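Local coordinates for putative nucleoprotein (PDB 4EWC) that encapsidates the negative-strand RNA genome of an orthomyxovirus, forming the ribonucleoprotein that serves as template for transcription and replication, at residues Thr349-Leu354 and Lys554-Ser559; Leu380-Arg385 and Ser561-Arg566. All blocks are in the same frame, centred on the assembly; numbering follows the deposited sequence.

Contact 1: Thr349-Leu354 and Lys554-Ser559; sequences TEEQRL and KRILKS
E351 and I556 carry the nonpolar part of this contact, their side chains crossing at roughly a right angle. CG of E351 packs 3.8 Å from CG1 of I556, and its carboxylate lies against the same branch, CD being 3.5 Å from I556 CG1 and the oxygen OE2 coming against I556 CD1. E351 gets there because CG stands anti to the backbone N (chi1 168°) while a bend at chi2 (71°) brings the carboxylate across the isoleucine. I556 meets it with CG1 and CD1, the branch anti to its own carbonyl carbon. Glutamate suits this place because its aliphatic stem can pack against a hydrocarbon while the residue as a whole stays partly exposed.

The charged component is looser. R555 starts out toward the other helix, its CB 4.5 Å from E351 OE1 and its NH1 4.7 Å from that same OE1. This is too far for a salt bridge; the opposite charges may attract, though weakly, since R555 is exposed to solvent.

In the fold, this is side-chain packing between the first turn of helix 350-358 and the middle of helix 550-564, with no hydrogen bond between the segments. I556 is the buried partner: it also touches T374 of helix 369-381 and L537 of the second subunit.

Polar bonds within each segment brace the helices locally. T349 is the N-cap of helix 350-358; its OG1 accepts a weak bond from Q352 N and donates to Q352 OE1 at 2.6 Å, above the carbonyl plane of that amide. Within the first turn, R353 NH1 reaches E350 OE1 at 3.0 Å, a salt bridge with the oxygen close to the guanidinium plane. On the other helix, S559 OG folds back to R555 O, which also accepts from S559 N.

Contact 2: Leu380-Arg385 and Ser561-Arg566; sequences LIDPPR and SERSAR
The turn that ends helix 369-381 meets the last turn of helix 550-564 here through a bidentate, end-on salt bridge between D382 and R563. D382 is the first residue to leave helical geometry, and a proline-containing loop follows it. The closest CA atoms of the two segments, those of I381 and R563, are 9.5 Å apart, a gap the long arginine spans to reach the short aspartate.

The guanidinium uses both terminal nitrogens, one for each carboxylate oxygen. R563 NH2 donates to D382 OD2 at 2.6 Å, almost straight (173°) and on the syn side. The second bond is more bent: R563 NH1 comes to D382 OD1 at 3.0 Å from above the carboxylate plane. Because the two flat groups are turned 31° from each other, they do not share a plane. A bend at chi3 (-99°) in the arginine chain turns its end toward the aspartate.

I381, buried and also packed against I533 of the second subunit, adds a van der Waals contact: its CG2, the methyl lying anti to the backbone N, sits 3.7 Å from R563 NH2, obliquely to the guanidinium.

How the contacts relate
Both contacts dock helix 550-564: contact 1 takes its middle to helix 350-358, and contact 2 takes its last turn to the end of helix 369-381 with the loop after it. Each is only partly buried, pairing a buried isoleucine with more exposed charged residues, and each touches the second subunit. Their chemistry differs: contact 1 is packing without a hydrogen bond across it, whereas contact 2 is held by a two-pronged ion pair. Their centres lie 10 Å apart and they join directly. Q352 NE2 probably donates to D382 O, T349 CG2 packs on D382 CG, and I556 CG2 meets I381 CD1.

Contact 1: Thr349-Leu354 and Lys554-Ser559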
loop_
_atom_site.group_PDB
_atom_site.type_symbol
_atom_site.label_atom_id
_atom_site.label_comp_id
_atom_site.label_asym_id
_atom_site.label_seq_id
_atom_site.Cartn_x
_atom_site.Cartn_y
_atom_site.Cartn_z
ATOM N N THR A 349 -16.190 -22.171 -3.962
ATOM C CA THR A 349 -17.090 -22.207 -2.833
ATOM C C THR A 349 -18.434 -22.758 -3.282
ATOM O O THR A 349 -18.802 -22.640 -4.450
ATOM C CB THR A 349 -17.289 -20.820 -2.186
ATOM O OG1 THR A 349 -18.050 -19.974 -3.063
ATOM C CG2 THR A 349 -15.945 -20.175 -1.851
ATOM N N GLU A 350 -19.164 -23.365 -2.350
ATOM C CA GLU A 350 -20.438 -24.011 -2.667
ATOM C C GLU A 350 -21.454 -22.975 -3.082
ATOM O O GLU A 350 -22.277 -23.208 -3.965
ATOM C CB GLU A 350 -20.961 -24.787 -1.462
ATOM C CG GLU A 350 -22.315 -25.443 -1.705
ATOM C CD GLU A 350 -22.223 -26.603 -2.691
ATOM O OE1 GLU A 350 -21.105 -26.895 -3.163
ATOM O OE2 GLU A 350 -23.265 -27.216 -2.991
ATOM N N GLU A 351 -21.385 -21.833 -2.413
ATOM C CA GLU A 351 -22.262 -20.718 -2.704
ATOM C C GLU A 351 -22.242 -20.353 -4.183
ATOM O O GLU A 351 -23.277 -20.138 -4.789
ATOM C CB GLU A 351 -21.844 -19.516 -1.867
ATOM C CG GLU A 351 -22.502 -18.206 -2.273
ATOM C CD GLU A 351 -23.965 -18.151 -1.929
ATOM O OE1 GLU A 351 -24.338 -18.567 -0.804
ATOM O OE2 GLU A 351 -24.756 -17.681 -2.779
ATOM N N GLN A 352 -21.047 -20.285 -4.761
ATOM C CA GLN A 352 -20.903 -19.977 -6.174
ATOM C C GLN A 352 -21.426 -21.110 -7.063
ATOM O O GLN A 352 -21.971 -20.862 -8.138
ATOM C CB GLN A 352 -19.461 -19.649 -6.478
ATOM C CG GLN A 352 -19.043 -18.339 -5.848
ATOM C CD GLN A 352 -17.533 -18.158 -5.704
ATOM O OE1 GLN A 352 -16.828 -19.016 -5.175
ATOM N NE2 GLN A 352 -17.041 -17.013 -6.159
ATOM N N ARG A 353 -21.268 -22.351 -6.604
ATOM C CA ARG A 353 -21.723 -23.518 -7.363
ATOM C C ARG A 353 -23.247 -23.526 -7.529
ATOM O O ARG A 353 -23.743 -23.681 -8.642
ATOM C CB ARG A 353 -21.225 -24.833 -6.733
ATOM C CG ARG A 353 -19.719 -24.991 -6.797
ATOM C CD ARG A 353 -19.240 -26.391 -6.431
ATOM N NE ARG A 353 -17.830 -26.357 -6.054
ATOM C CZ ARG A 353 -17.389 -26.289 -4.800
ATOM N NH1 ARG A 353 -18.251 -26.297 -3.792
ATOM N NH2 ARG A 353 -16.083 -26.227 -4.556
ATOM N N LEU A 354 -23.974 -23.369 -6.422
ATOM C CA LEU A 354 -25.427 -23.253 -6.455
ATOM C C LEU A 354 -25.825 -22.072 -7.310
ATOM O O LEU A 354 -26.657 -22.187 -8.206
ATOM C CB LEU A 354 -26.000 -23.059 -5.042
ATOM C CG LEU A 354 -25.673 -24.229 -4.120
ATOM C CD1 LEU A 354 -26.262 -23.981 -2.745
ATOM C CD2 LEU A 354 -26.179 -25.534 -4.731
ATOM N N LYS A 554 -28.068 -12.430 1.070
ATOM C CA LYS A 554 -27.867 -12.109 2.478
ATOM C C LYS A 554 -26.632 -12.802 3.070
ATOM O O LYS A 554 -25.826 -12.168 3.753
ATOM C CB LYS A 554 -29.121 -12.486 3.278
ATOM N N ARG A 555 -26.494 -14.100 2.802
ATOM C CA ARG A 555 -25.360 -14.873 3.293
ATOM C C ARG A 555 -24.039 -14.336 2.757
ATOM O O ARG A 555 -23.116 -14.039 3.522
ATOM C CB ARG A 555 -25.511 -16.357 2.927
ATOM C CG ARG A 555 -26.505 -17.092 3.798
ATOM C CD ARG A 555 -26.677 -18.535 3.378
ATOM N NE ARG A 555 -28.056 -18.952 3.561
ATOM C CZ ARG A 555 -28.809 -19.514 2.621
ATOM N NH1 ARG A 555 -28.314 -19.770 1.416
ATOM N NH2 ARG A 555 -30.067 -19.831 2.898
ATOM N N ILE A 556 -23.965 -14.219 1.436
ATOM C CA ILE A 556 -22.786 -13.710 0.751
ATOM C C ILE A 556 -22.355 -12.376 1.336
ATOM O O ILE A 556 -21.170 -12.160 1.618
ATOM C CB ILE A 556 -23.062 -13.503 -0.737
ATOM C CG1 ILE A 556 -23.701 -14.745 -1.342
ATOM C CG2 ILE A 556 -21.777 -13.178 -1.463
ATOM C CD1 ILE A 556 -24.008 -14.607 -2.807
ATOM N N LEU A 557 -23.327 -11.489 1.525
ATOM C CA LEU A 557 -23.045 -10.170 2.063
ATOM C C LEU A 557 -22.485 -10.246 3.487
ATOM O O LEU A 557 -21.551 -9.525 3.843
ATOM C CB LEU A 557 -24.304 -9.310 2.021
ATOM C CG LEU A 557 -24.176 -7.919 2.633
ATOM C CD1 LEU A 557 -23.122 -7.100 1.905
ATOM C CD2 LEU A 557 -25.531 -7.244 2.612
ATOM N N LYS A 558 -23.055 -11.127 4.298
ATOM C CA LYS A 558 -22.593 -11.294 5.668
ATOM C C LYS A 558 -21.180 -11.855 5.669
ATOM O O LYS A 558 -20.308 -11.342 6.374
ATOM C CB LYS A 558 -23.558 -12.196 6.459
ATOM C CG LYS A 558 -23.167 -12.421 7.923
ATOM C CD LYS A 558 -22.754 -11.128 8.621
ATOM C CE LYS A 558 -22.400 -11.370 10.087
ATOM N NZ LYS A 558 -23.605 -11.691 10.913
ATOM N N SER A 559 -20.968 -12.894 4.860
ATOM C CA SER A 559 -19.673 -13.581 4.753
ATOM C C SER A 559 -18.558 -12.633 4.340
ATOM O O SER A 559 -17.449 -12.670 4.892
ATOM C CB SER A 559 -19.754 -14.698 3.716
ATOM O OG SER A 559 -20.782 -15.626 4.018
#

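Contact 2: Leu380-Arg385 and Ser561-Arg566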
loop_
_atom_site.group_PDB
_atom_site.type_symbol
_atom_site.label_atom_id
_atom_site.label_comp_id
_atom_site.label_asym_id
_atom_site.label_seq_id
_atom_site.Cartn_x
_atom_site.Cartn_y
_atom_site.Cartn_z
ATOM N N LEU A 380 -15.482 -11.801 -7.469
ATOM C CA LEU A 380 -14.566 -10.804 -6.938
ATOM C C LEU A 380 -14.173 -11.112 -5.498
ATOM O O LEU A 380 -13.066 -10.811 -5.079
ATOM C CB LEU A 380 -15.195 -9.414 -6.967
ATOM C CG LEU A 380 -15.708 -8.850 -8.278
ATOM C CD1 LEU A 380 -16.115 -7.421 -8.005
ATOM C CD2 LEU A 380 -14.666 -8.935 -9.398
ATOM N N ILE A 381 -15.104 -11.669 -4.737
ATOM C CA ILE A 381 -14.809 -12.121 -3.388
ATOM C C ILE A 381 -13.981 -13.433 -3.351
ATOM O O ILE A 381 -13.002 -13.545 -2.606
ATOM C CB ILE A 381 -16.109 -12.333 -2.587
ATOM C CG1 ILE A 381 -16.888 -11.020 -2.462
ATOM C CG2 ILE A 381 -15.813 -12.927 -1.197
ATOM C CD1 ILE A 381 -18.359 -11.234 -2.094
ATOM N N ASP A 382 -14.397 -14.421 -4.140
ATOM C CA ASP A 382 -13.747 -15.719 -4.183
ATOM C C ASP A 382 -13.405 -16.121 -5.612
ATOM O O ASP A 382 -14.235 -16.731 -6.281
ATOM C CB ASP A 382 -14.677 -16.785 -3.615
ATOM C CG ASP A 382 -14.720 -16.788 -2.100
ATOM O OD1 ASP A 382 -13.661 -17.066 -1.485
ATOM O OD2 ASP A 382 -15.818 -16.538 -1.523
ATOM N N PRO A 383 -12.183 -15.797 -6.076
ATOM C CA PRO A 383 -11.773 -16.019 -7.476
ATOM C C PRO A 383 -12.068 -17.435 -7.991
ATOM O O PRO A 383 -12.027 -18.392 -7.216
ATOM C CB PRO A 383 -10.249 -15.790 -7.447
ATOM C CG PRO A 383 -10.001 -14.968 -6.242
ATOM C CD PRO A 383 -11.092 -15.257 -5.245
ATOM N N PRO A 384 -12.345 -17.569 -9.296
ATOM C CA PRO A 384 -12.524 -18.887 -9.929
ATOM C C PRO A 384 -11.209 -19.661 -9.966
ATOM O O PRO A 384 -10.159 -19.064 -9.705
ATOM C CB PRO A 384 -12.947 -18.527 -11.356
ATOM C CG PRO A 384 -12.293 -17.186 -11.600
ATOM C CD PRO A 384 -12.342 -16.469 -10.279
ATOM N N ARG A 385 -11.249 -20.949 -10.299
ATOM C CA ARG A 385 -10.014 -21.736 -10.390
ATOM C C ARG A 385 -9.119 -21.177 -11.475
ATOM O O ARG A 385 -9.528 -21.050 -12.624
ATOM C CB ARG A 385 -10.308 -23.205 -10.677
ATOM C CG ARG A 385 -11.048 -23.904 -9.574
ATOM C CD ARG A 385 -11.397 -25.330 -9.951
ATOM N NE ARG A 385 -12.333 -25.883 -8.987
ATOM C CZ ARG A 385 -11.966 -26.401 -7.819
ATOM N NH1 ARG A 385 -10.677 -26.433 -7.486
ATOM N NH2 ARG A 385 -12.882 -26.888 -6.986
ATOM N N SER A 561 -18.475 -9.352 4.759
ATOM C CA SER A 561 -18.134 -8.425 5.825
ATOM C C SER A 561 -17.349 -9.138 6.907
ATOM O O SER A 561 -16.398 -8.581 7.464
ATOM C CB SER A 561 -19.375 -7.766 6.417
ATOM O OG SER A 561 -18.993 -6.656 7.219
ATOM N N GLU A 562 -17.745 -10.376 7.189
ATOM C CA GLU A 562 -17.065 -11.179 8.198
ATOM C C GLU A 562 -15.589 -11.356 7.832
ATOM O O GLU A 562 -14.695 -11.252 8.678
ATOM C CB GLU A 562 -17.753 -12.543 8.352
ATOM N N ARG A 563 -15.339 -11.594 6.551
ATOM C CA ARG A 563 -13.984 -11.786 6.062
ATOM C C ARG A 563 -13.149 -10.510 5.895
ATOM O O ARG A 563 -11.942 -10.530 6.155
ATOM C CB ARG A 563 -14.027 -12.551 4.753
ATOM C CG ARG A 563 -14.065 -14.037 4.954
ATOM C CD ARG A 563 -13.643 -14.748 3.690
ATOM N NE ARG A 563 -14.798 -15.202 2.933
ATOM C CZ ARG A 563 -14.774 -15.451 1.634
ATOM N NH1 ARG A 563 -13.656 -15.267 0.952
ATOM N NH2 ARG A 563 -15.878 -15.859 1.018
ATOM N N SER A 564 -13.766 -9.414 5.449
ATOM C CA SER A 564 -13.012 -8.177 5.202
ATOM C C SER A 564 -12.539 -7.484 6.493
ATOM O O SER A 564 -11.765 -6.521 6.443
ATOM C CB SER A 564 -13.810 -7.194 4.326
ATOM O OG SER A 564 -14.987 -6.749 4.981
ATOM N N ALA A 565 -13.003 -7.989 7.638
ATOM C CA ALA A 565 -12.718 -7.376 8.930
ATOM C C ALA A 565 -11.273 -7.581 9.375
ATOM O O ALA A 565 -10.740 -6.806 10.170
ATOM C CB ALA A 565 -13.667 -7.919 9.983
ATOM N N ARG A 566 -10.648 -8.639 8.877
ATOM C CA ARG A 566 -9.302 -8.983 9.297
ATOM C C ARG A 566 -8.328 -8.679 8.166
ATOM O O ARG A 566 -8.570 -9.066 7.026
ATOM C CB ARG A 566 -9.231 -10.463 9.711
#